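Local coordinates for protein purine phosphoribosyltransferase (Pyrococcus horikoshii, PDB 1VDM) that probably catalyses transfer of a phosphoribosyl group to purine bases in a type I phosphoribosyltransferase fold, at residues V92-K97 with K122-V127; E113-C118 with V128-V133; L6-V11 with F142-F147. All blocks are in the same frame, centred on the assembly; numbering follows the deposited sequence.

Contact 1: residues V92-K97 with K122-V127; sequences VSDTGK and KPWTSV
S93, D94, T95 and G96 belong to what is, by sequence, the PRPP-loop signature of type I phosphoribosyltransferases, of which VSDTGK is part, and rest on the loop K122-V127, which opens with a type I turn. The backbones join where K122 N donates to S93 O (2.9 Å, 162° at the hydrogen). Beside this, S93 OG, anti to its backbone N (chi1 -158°), takes a proton from T125 OG1 at 2.8 Å and gives its own to V127 O at 2.7 Å. T125 OG1 also accepts from V127 N, an ST turn that holds the hydroxyl in place. The D94 carboxylate divides its oxygens: OD2 meets W124 NE1 nearly along its C-O bond at 2.9 Å, while the salt bridge from K122 NZ reaches OD1 at 2.9 Å from above the carboxylate plane. K122 CB lies over one indole face, near the rim. Further on, S126 N donates to T95 O (3.0 Å), and S126 OG bonds to E100. G96, with positive phi (88°), sets its CA against S126 OG (3.8 Å) and occupies the N-cap position of helix 97-107. A glycine-bearing turn running from a strand into a helix N terminus is the PRPP-loop design, which in relatives binds the 5'-phosphate.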
loop_
_atom_site.group_PDB
_atom_site.type_symbol
_atom_site.label_atom_id
_atom_site.label_comp_id
_atom_site.label_asym_id
_atom_site.label_seq_id
_atom_site.Cartn_x
_atom_site.Cartn_y
_atom_site.Cartn_z
ATOM N N VAL G 92 26.024 -25.459 18.983
ATOM C CA VAL G 92 26.494 -26.839 18.932
ATOM C C VAL G 92 27.530 -27.147 20.016
ATOM O O VAL G 92 28.334 -26.316 20.415
ATOM C CB VAL G 92 27.098 -27.094 17.550
ATOM C CG1 VAL G 92 28.321 -26.203 17.343
ATOM C CG2 VAL G 92 27.515 -28.548 17.423
ATOM N N SER G 93 27.460 -28.394 20.516
ATOM C CA SER G 93 28.422 -28.834 21.518
ATOM C C SER G 93 29.547 -29.643 20.871
ATOM O O SER G 93 29.429 -30.834 20.615
ATOM C CB SER G 93 27.668 -29.715 22.518
ATOM O OG SER G 93 28.379 -29.750 23.755
ATOM N N ASP G 94 30.661 -28.949 20.560
ATOM C CA ASP G 94 31.759 -29.636 19.893
ATOM C C ASP G 94 32.655 -30.371 20.890
ATOM O O ASP G 94 32.657 -31.588 20.989
ATOM C CB ASP G 94 32.582 -28.619 19.106
ATOM C CG ASP G 94 33.373 -29.362 18.041
ATOM O OD1 ASP G 94 33.752 -28.723 17.059
ATOM O OD2 ASP G 94 33.596 -30.560 18.198
ATOM N N THR G 95 33.480 -29.596 21.619
ATOM C CA THR G 95 34.298 -30.221 22.648
ATOM C C THR G 95 33.683 -30.069 24.038
ATOM O O THR G 95 33.993 -30.807 24.965
ATOM C CB THR G 95 35.693 -29.590 22.618
ATOM O OG1 THR G 95 35.585 -28.190 22.905
ATOM C CG2 THR G 95 36.315 -29.768 21.230
ATOM N N GLY G 96 32.784 -29.096 24.165
ATOM C CA GLY G 96 32.127 -28.844 25.436
ATOM C C GLY G 96 32.951 -27.879 26.253
ATOM O O GLY G 96 32.659 -27.583 27.413
ATOM N N LYS G 97 34.002 -27.385 25.618
ATOM C CA LYS G 97 34.914 -26.453 26.242
ATOM C C LYS G 97 34.165 -25.209 26.731
ATOM O O LYS G 97 34.172 -24.901 27.924
ATOM C CB LYS G 97 35.991 -26.081 25.220
ATOM C CG LYS G 97 37.135 -25.233 25.735
ATOM C CD LYS G 97 38.076 -24.860 24.585
ATOM C CE LYS G 97 37.335 -24.107 23.475
ATOM N NZ LYS G 97 38.200 -23.802 22.300
ATOM N N LYS G 122 28.460 -32.959 18.826
ATOM C CA LYS G 122 29.420 -33.869 18.224
ATOM C C LYS G 122 29.725 -34.964 19.250
ATOM O O LYS G 122 29.911 -34.682 20.437
ATOM C CB LYS G 122 30.661 -33.088 17.797
ATOM C CG LYS G 122 30.371 -32.212 16.581
ATOM C CD LYS G 122 31.456 -31.201 16.309
ATOM C CE LYS G 122 31.247 -30.541 14.958
ATOM N NZ LYS G 122 32.357 -29.615 14.620
ATOM N N PRO G 123 29.755 -36.231 18.801
ATOM C CA PRO G 123 30.008 -37.446 19.589
ATOM C C PRO G 123 30.988 -37.381 20.762
ATOM O O PRO G 123 30.743 -37.968 21.817
ATOM C CB PRO G 123 30.453 -38.450 18.531
ATOM C CG PRO G 123 29.651 -38.055 17.346
ATOM C CD PRO G 123 29.768 -36.543 17.359
ATOM N N TRP G 124 32.087 -36.665 20.589
ATOM C CA TRP G 124 33.104 -36.593 21.623
ATOM C C TRP G 124 32.952 -35.543 22.703
ATOM O O TRP G 124 33.646 -35.602 23.719
ATOM C CB TRP G 124 34.465 -36.386 20.970
ATOM C CG TRP G 124 34.467 -35.282 19.979
ATOM C CD1 TRP G 124 34.498 -33.948 20.243
ATOM C CD2 TRP G 124 34.400 -35.412 18.552
ATOM N NE1 TRP G 124 34.454 -33.234 19.070
ATOM C CE2 TRP G 124 34.393 -34.107 18.016
ATOM C CE3 TRP G 124 34.343 -36.505 17.675
ATOM C CZ2 TRP G 124 34.332 -33.863 16.638
ATOM C CZ3 TRP G 124 34.282 -36.263 16.306
ATOM C CH2 TRP G 124 34.277 -34.950 15.801
ATOM N N THR G 125 32.056 -34.585 22.494
ATOM C CA THR G 125 31.840 -33.507 23.459
ATOM C C THR G 125 31.861 -33.974 24.920
ATOM O O THR G 125 31.444 -35.087 25.238
ATOM C CB THR G 125 30.491 -32.819 23.204
ATOM O OG1 THR G 125 30.348 -31.713 24.100
ATOM C CG2 THR G 125 29.351 -33.791 23.439
ATOM N N SER G 126 32.349 -33.112 25.804
ATOM C CA SER G 126 32.404 -33.432 27.222
ATOM C C SER G 126 31.134 -32.927 27.906
ATOM O O SER G 126 30.974 -33.064 29.118
ATOM C CB SER G 126 33.627 -32.782 27.870
ATOM O OG SER G 126 33.487 -31.372 27.926
ATOM N N VAL G 127 30.244 -32.326 27.119
ATOM C CA VAL G 127 28.979 -31.806 27.633
ATOM C C VAL G 127 27.842 -32.114 26.671
ATOM O O VAL G 127 27.559 -31.341 25.747
ATOM C CB VAL G 127 29.028 -30.274 27.860
ATOM C CG1 VAL G 127 27.631 -29.744 28.136
ATOM C CG2 VAL G 127 29.930 -29.953 29.038
#

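Contact 2: residues E113-C118 with V128-V133; sequences EIKIAC and VPDYYV
I116, C118 and P129 form the apolar centre where strand 113-118, outermost within this chain in the mixed five-stranded sheet at the core of this phosphoribosyltransferase fold, meets the returning chain 128-133. The pyrrolidine ring lies across two alternate residues of the strand: P129 CG is 3.8 Å from C118 SG, and P129 CB is 4.2 Å from I116 CG2. M121 also packs on P129, and helix 97-107 covers I116 through I103. On the other side of the strand, Y131 takes part with its ring edge, where K115 CG approaches CE1 at 3.5 Å, near the ring plane. Y131 is further packed by Y25 and by L18 and L22 of helix 8-23.

Between these two layers the backbones run in the same direction and make a single parallel bridge, A117 with Y131. Its evidence is a pair of bonds to the two strand residues flanking A117: Y131 N donates to I116 O at 3.0 Å, and C118 N donates to Y131 O at 2.9 Å in a nearly straight bond (163° at the hydrogen). Y132 CA adds a C-H...O contact to C118 O.

The outer, polar end faces a second subunit, whose K152 makes a long, weak ion pair with D130 OD2. The other carboxylate oxygen serves the strand. With D130 CG beside its own backbone N (chi1 -61°), OD1 accepts from I116 N at 2.7 Å on its anti side, 22° out of the carboxylate plane.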
loop_
_atom_site.group_PDB
_atom_site.type_symbol
_atom_site.label_atom_id
_atom_site.label_comp_id
_atom_site.label_asym_id
_atom_site.label_seq_id
_atom_site.Cartn_x
_atom_site.Cartn_y
_atom_site.Cartn_z
ATOM N N GLU G 113 17.976 -24.936 38.905
ATOM C CA GLU G 113 18.139 -26.097 38.038
ATOM C C GLU G 113 18.765 -25.600 36.737
ATOM O O GLU G 113 18.568 -24.449 36.348
ATOM C CB GLU G 113 16.776 -26.729 37.750
ATOM C CG GLU G 113 16.819 -28.189 37.311
ATOM C CD GLU G 113 15.430 -28.747 37.006
ATOM O OE1 GLU G 113 14.457 -28.324 37.670
ATOM O OE2 GLU G 113 15.309 -29.617 36.112
ATOM N N ILE G 114 19.527 -26.455 36.066
ATOM C CA ILE G 114 20.159 -26.058 34.816
ATOM C C ILE G 114 20.002 -27.115 33.740
ATOM O O ILE G 114 20.289 -28.290 33.962
ATOM C CB ILE G 114 21.659 -25.786 35.004
ATOM C CG1 ILE G 114 21.858 -24.632 35.986
ATOM C CG2 ILE G 114 22.298 -25.458 33.667
ATOM C CD1 ILE G 114 23.302 -24.414 36.390
ATOM N N LYS G 115 19.537 -26.680 32.575
ATOM C CA LYS G 115 19.343 -27.553 31.427
ATOM C C LYS G 115 20.125 -26.941 30.275
ATOM O O LYS G 115 20.411 -25.747 30.279
ATOM C CB LYS G 115 17.864 -27.634 31.063
ATOM C CG LYS G 115 17.304 -29.045 31.041
ATOM C CD LYS G 115 17.254 -29.646 32.439
ATOM C CE LYS G 115 16.664 -31.047 32.410
ATOM N NZ LYS G 115 16.730 -31.667 33.758
ATOM N N ILE G 116 20.468 -27.753 29.286
ATOM C CA ILE G 116 21.246 -27.264 28.154
ATOM C C ILE G 116 20.639 -27.665 26.825
ATOM O O ILE G 116 20.371 -28.849 26.583
ATOM C CB ILE G 116 22.692 -27.788 28.228
ATOM C CG1 ILE G 116 23.386 -27.177 29.448
ATOM C CG2 ILE G 116 23.436 -27.474 26.931
ATOM C CD1 ILE G 116 24.701 -27.815 29.784
ATOM N N ALA G 117 20.431 -26.668 25.967
ATOM C CA ALA G 117 19.843 -26.897 24.655
ATOM C C ALA G 117 20.770 -26.426 23.544
ATOM O O ALA G 117 21.340 -25.334 23.613
ATOM C CB ALA G 117 18.501 -26.181 24.558
ATOM N N CYS G 118 20.908 -27.260 22.519
ATOM C CA CYS G 118 21.765 -26.964 21.378
ATOM C C CYS G 118 21.117 -27.437 20.096
ATOM O O CYS G 118 20.276 -28.334 20.108
ATOM C CB CYS G 118 23.118 -27.675 21.512
ATOM S SG CYS G 118 24.198 -27.049 22.797
ATOM N N VAL G 128 27.202 -33.259 26.889
ATOM C CA VAL G 128 26.084 -33.673 26.062
ATOM C C VAL G 128 24.915 -32.760 26.397
ATOM O O VAL G 128 24.607 -32.538 27.572
ATOM C CB VAL G 128 25.674 -35.135 26.352
ATOM C CG1 VAL G 128 24.486 -35.533 25.470
ATOM C CG2 VAL G 128 26.852 -36.058 26.109
ATOM N N PRO G 129 24.262 -32.197 25.371
ATOM C CA PRO G 129 23.124 -31.307 25.625
ATOM C C PRO G 129 21.918 -32.092 26.133
ATOM O O PRO G 129 21.703 -33.239 25.739
ATOM C CB PRO G 129 22.868 -30.676 24.251
ATOM C CG PRO G 129 24.226 -30.736 23.587
ATOM C CD PRO G 129 24.680 -32.117 23.962
ATOM N N ASP G 130 21.138 -31.490 27.021
ATOM C CA ASP G 130 19.961 -32.182 27.521
ATOM C C ASP G 130 18.956 -32.281 26.386
ATOM O O ASP G 130 18.152 -33.213 26.341
ATOM C CB ASP G 130 19.378 -31.443 28.718
ATOM C CG ASP G 130 20.359 -31.369 29.863
ATOM O OD1 ASP G 130 21.056 -30.339 29.990
ATOM O OD2 ASP G 130 20.453 -32.358 30.624
ATOM N N TYR G 131 19.035 -31.327 25.457
ATOM C CA TYR G 131 18.169 -31.295 24.280
ATOM C C TYR G 131 18.956 -30.823 23.056
ATOM O O TYR G 131 19.588 -29.772 23.097
ATOM C CB TYR G 131 16.988 -30.334 24.483
ATOM C CG TYR G 131 16.206 -30.523 25.758
ATOM C CD1 TYR G 131 16.483 -29.757 26.885
ATOM C CD2 TYR G 131 15.187 -31.469 25.837
ATOM C CE1 TYR G 131 15.764 -29.927 28.064
ATOM C CE2 TYR G 131 14.465 -31.647 27.005
ATOM C CZ TYR G 131 14.759 -30.873 28.114
ATOM O OH TYR G 131 14.046 -31.050 29.273
ATOM N N TYR G 132 18.913 -31.587 21.970
ATOM C CA TYR G 132 19.605 -31.206 20.740
ATOM C C TYR G 132 18.941 -31.898 19.556
ATOM O O TYR G 132 18.177 -32.838 19.744
ATOM C CB TYR G 132 21.111 -31.546 20.820
ATOM C CG TYR G 132 21.479 -33.016 20.727
ATOM C CD1 TYR G 132 21.501 -33.675 19.496
ATOM C CD2 TYR G 132 21.808 -33.746 21.872
ATOM C CE1 TYR G 132 21.839 -35.025 19.406
ATOM C CE2 TYR G 132 22.149 -35.096 21.795
ATOM C CZ TYR G 132 22.159 -35.731 20.560
ATOM O OH TYR G 132 22.467 -37.071 20.480
ATOM N N VAL G 133 19.227 -31.437 18.341
ATOM C CA VAL G 133 18.611 -32.012 17.147
ATOM C C VAL G 133 19.555 -32.725 16.182
ATOM O O VAL G 133 19.238 -33.803 15.673
ATOM C CB VAL G 133 17.861 -30.919 16.349
ATOM C CG1 VAL G 133 17.258 -31.507 15.078
ATOM C CG2 VAL G 133 16.788 -30.300 17.215
#

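Contact 3: residues L6-V11 with F142-F147; sequences LTWWQV and FPWEEF
W8 offers one indole face to P143, whose CB sits above the five-membered ring in a CH-pi arrangement. The six-membered part of W8 reaches W144 instead, with W8 CZ2 3.7 Å from W144 CB and W8 CH2 3.8 Å from W144 CE3. The six-membered rings are 5.9 Å apart between centroids with planes at 44°, an oblique pairing. W144 in turn carries F142 CB over a face, offset toward the rim, and the edge of the F142 ring has E145 CD in its plane. L6 lies alongside F142, pointing the same way, and its CD1 is 3.9 Å from F142 CE2.

P143 is thus wedged among three residues of the first segment. Its CG meets V11 CG2 at 3.5 Å, while L6 CB is 4.4 Å from its CD. V11 CG2 stands beside its own backbone N, the branch that faces the proline. No hydrogen bond crosses between the segments; each is stiffened by its own: T7 OG1 accepts from Q10 N (2.9 Å) and Q10 OE1 from T7 N (2.7 Å), a capping box, while E145 OE2 accepts from F142 N within a type I turn.

Subunit contacts continue the aromatic layer: W8 stacks on W8 of a fourth subunit and its NE1 bonds to D12 there, while P143 O accepts from W9 NE1 of a third. Within the chain, the turn after strand 139-141 covers the start of helix 8-23, L6 hydrogen-bonds to V141 through the backbone, and I39 of helix 38-47 packs on both W8 and W144.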
loop_
_atom_site.group_PDB
_atom_site.type_symbol
_atom_site.label_atom_id
_atom_site.label_comp_id
_atom_site.label_asym_id
_atom_site.label_seq_id
_atom_site.Cartn_x
_atom_site.Cartn_y
_atom_site.Cartn_z
ATOM N N LEU G 6 23.812 -26.233 7.217
ATOM C CA LEU G 6 22.453 -26.134 7.749
ATOM C C LEU G 6 21.680 -24.951 7.150
ATOM O O LEU G 6 22.108 -23.806 7.202
ATOM C CB LEU G 6 22.546 -25.980 9.268
ATOM C CG LEU G 6 22.718 -27.322 9.983
ATOM C CD1 LEU G 6 22.491 -27.211 11.492
ATOM C CD2 LEU G 6 21.749 -28.392 9.481
ATOM N N THR G 7 20.498 -25.199 6.575
ATOM C CA THR G 7 19.653 -24.120 6.027
ATOM C C THR G 7 18.911 -23.401 7.155
ATOM O O THR G 7 18.856 -23.895 8.283
ATOM C CB THR G 7 18.569 -24.646 5.084
ATOM O OG1 THR G 7 17.595 -25.368 5.845
ATOM C CG2 THR G 7 19.158 -25.534 4.032
ATOM N N TRP G 8 18.344 -22.235 6.855
ATOM C CA TRP G 8 17.587 -21.497 7.875
ATOM C C TRP G 8 16.316 -22.267 8.247
ATOM O O TRP G 8 15.900 -22.239 9.397
ATOM C CB TRP G 8 17.212 -20.085 7.393
ATOM C CG TRP G 8 18.257 -19.044 7.636
ATOM C CD1 TRP G 8 18.997 -18.393 6.690
ATOM C CD2 TRP G 8 18.688 -18.532 8.902
ATOM N NE1 TRP G 8 19.862 -17.512 7.287
ATOM C CE2 TRP G 8 19.697 -17.574 8.643
ATOM C CE3 TRP G 8 18.325 -18.788 10.229
ATOM C CZ2 TRP G 8 20.348 -16.873 9.661
ATOM C CZ3 TRP G 8 18.974 -18.092 11.246
ATOM C CH2 TRP G 8 19.977 -17.144 10.953
ATOM N N TRP G 9 15.712 -22.953 7.276
ATOM C CA TRP G 9 14.503 -23.717 7.560
ATOM C C TRP G 9 14.873 -24.874 8.496
ATOM O O TRP G 9 14.078 -25.241 9.378
ATOM C CB TRP G 9 13.855 -24.253 6.274
ATOM C CG TRP G 9 12.486 -24.916 6.453
ATOM C CD1 TRP G 9 11.986 -25.947 5.711
ATOM C CD2 TRP G 9 11.460 -24.589 7.419
ATOM N NE1 TRP G 9 10.727 -26.289 6.151
ATOM C CE2 TRP G 9 10.381 -25.475 7.197
ATOM C CE3 TRP G 9 11.353 -23.638 8.446
ATOM C CZ2 TRP G 9 9.208 -25.444 7.965
ATOM C CZ3 TRP G 9 10.196 -23.609 9.210
ATOM C CH2 TRP G 9 9.134 -24.511 8.963
ATOM N N GLN G 10 16.074 -25.435 8.314
ATOM C CA GLN G 10 16.533 -26.507 9.182
ATOM C C GLN G 10 16.705 -25.952 10.584
ATOM O O GLN G 10 16.380 -26.620 11.563
ATOM C CB GLN G 10 17.867 -27.100 8.700
ATOM C CG GLN G 10 17.738 -28.089 7.545
ATOM C CD GLN G 10 19.078 -28.634 7.088
ATOM O OE1 GLN G 10 19.967 -27.872 6.698
ATOM N NE2 GLN G 10 19.231 -29.961 7.133
ATOM N N VAL G 11 17.208 -24.729 10.694
ATOM C CA VAL G 11 17.394 -24.141 12.012
ATOM C C VAL G 11 16.056 -23.754 12.659
ATOM O O VAL G 11 15.882 -23.898 13.873
ATOM C CB VAL G 11 18.340 -22.908 11.951
ATOM C CG1 VAL G 11 18.383 -22.206 13.300
ATOM C CG2 VAL G 11 19.743 -23.363 11.573
ATOM N N PHE G 142 26.728 -22.862 9.759
ATOM C CA PHE G 142 25.366 -22.404 10.001
ATOM C C PHE G 142 24.892 -21.396 8.945
ATOM O O PHE G 142 25.705 -20.797 8.231
ATOM C CB PHE G 142 25.261 -21.818 11.409
ATOM C CG PHE G 142 25.397 -22.841 12.488
ATOM C CD1 PHE G 142 26.590 -22.975 13.199
ATOM C CD2 PHE G 142 24.338 -23.698 12.785
ATOM C CE1 PHE G 142 26.726 -23.951 14.201
ATOM C CE2 PHE G 142 24.465 -24.678 13.784
ATOM C CZ PHE G 142 25.660 -24.804 14.492
ATOM N N PRO G 143 23.560 -21.189 8.847
ATOM C CA PRO G 143 22.964 -20.263 7.874
ATOM C C PRO G 143 23.448 -18.824 8.024
ATOM O O PRO G 143 23.423 -18.057 7.067
ATOM C CB PRO G 143 21.463 -20.374 8.149
ATOM C CG PRO G 143 21.315 -21.580 9.004
ATOM C CD PRO G 143 22.548 -21.623 9.825
ATOM N N TRP G 144 23.884 -18.463 9.225
ATOM C CA TRP G 144 24.358 -17.105 9.491
ATOM C C TRP G 144 25.880 -16.937 9.421
ATOM O O TRP G 144 26.415 -15.900 9.819
ATOM C CB TRP G 144 23.870 -16.659 10.866
ATOM C CG TRP G 144 24.467 -17.432 11.990
ATOM C CD1 TRP G 144 25.667 -17.193 12.615
ATOM C CD2 TRP G 144 23.894 -18.576 12.648
ATOM N NE1 TRP G 144 25.873 -18.123 13.626
ATOM C CE2 TRP G 144 24.801 -18.979 13.665
ATOM C CE3 TRP G 144 22.707 -19.297 12.479
ATOM C CZ2 TRP G 144 24.550 -20.067 14.505
ATOM C CZ3 TRP G 144 22.459 -20.387 13.323
ATOM C CH2 TRP G 144 23.378 -20.756 14.319
ATOM N N GLU G 145 26.578 -17.956 8.934
ATOM C CA GLU G 145 28.033 -17.886 8.834
ATOM C C GLU G 145 28.527 -17.694 7.403
ATOM O O GLU G 145 27.931 -18.200 6.460
ATOM C CB GLU G 145 28.649 -19.140 9.462
ATOM C CG GLU G 145 28.689 -19.068 10.982
ATOM C CD GLU G 145 29.027 -20.395 11.655
ATOM O OE1 GLU G 145 29.316 -20.370 12.874
ATOM O OE2 GLU G 145 28.995 -21.450 10.976
ATOM N N GLU G 146 29.614 -16.949 7.245
ATOM C CA GLU G 146 30.190 -16.708 5.917
ATOM C C GLU G 146 31.150 -17.856 5.540
ATOM O O GLU G 146 31.577 -18.622 6.406
ATOM C CB GLU G 146 30.931 -15.360 5.897
ATOM C CG GLU G 146 30.044 -14.114 6.130
ATOM C CD GLU G 146 29.367 -14.099 7.499
ATOM O OE1 GLU G 146 30.079 -14.172 8.526
ATOM O OE2 GLU G 146 28.118 -14.014 7.556
ATOM N N PHE G 147 31.463 -17.974 4.249
ATOM C CA PHE G 147 32.355 -19.019 3.745
ATOM C C PHE G 147 33.779 -18.527 3.466
ATOM O O PHE G 147 33.984 -17.386 3.046
ATOM C CB PHE G 147 31.854 -19.587 2.415
ATOM C CG PHE G 147 30.430 -20.046 2.419
ATOM C CD1 PHE G 147 29.790 -20.410 3.594
ATOM C CD2 PHE G 147 29.756 -20.200 1.217
ATOM C CE1 PHE G 147 28.507 -20.925 3.564
ATOM C CE2 PHE G 147 28.471 -20.716 1.180
ATOM C CZ PHE G 147 27.849 -21.081 2.353
#

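How the contacts relate
From the N terminus, the chain leaves strand 3-5 and enters helix 8-23 at L6-V11, which waits until F142-F147 for its partner; contact 3 therefore closes the longest loop and encloses the other two. Inside it, V92-K97 and E113-C118 are passed in turn before K122-V127 and V128-V133 answer them in the same order, so contacts 1 and 2 cross. They also touch, as S93 CB lies 3.7 Å from P129 CG. Contact 1 ties the probable PRPP loop to the loop beyond strand 120-121, contact 2 ties that loop to the sheet edge, and contact 3 joins the start of helix 8-23 to the loop after strand 139-141, meeting contact 1 through V92 and F142.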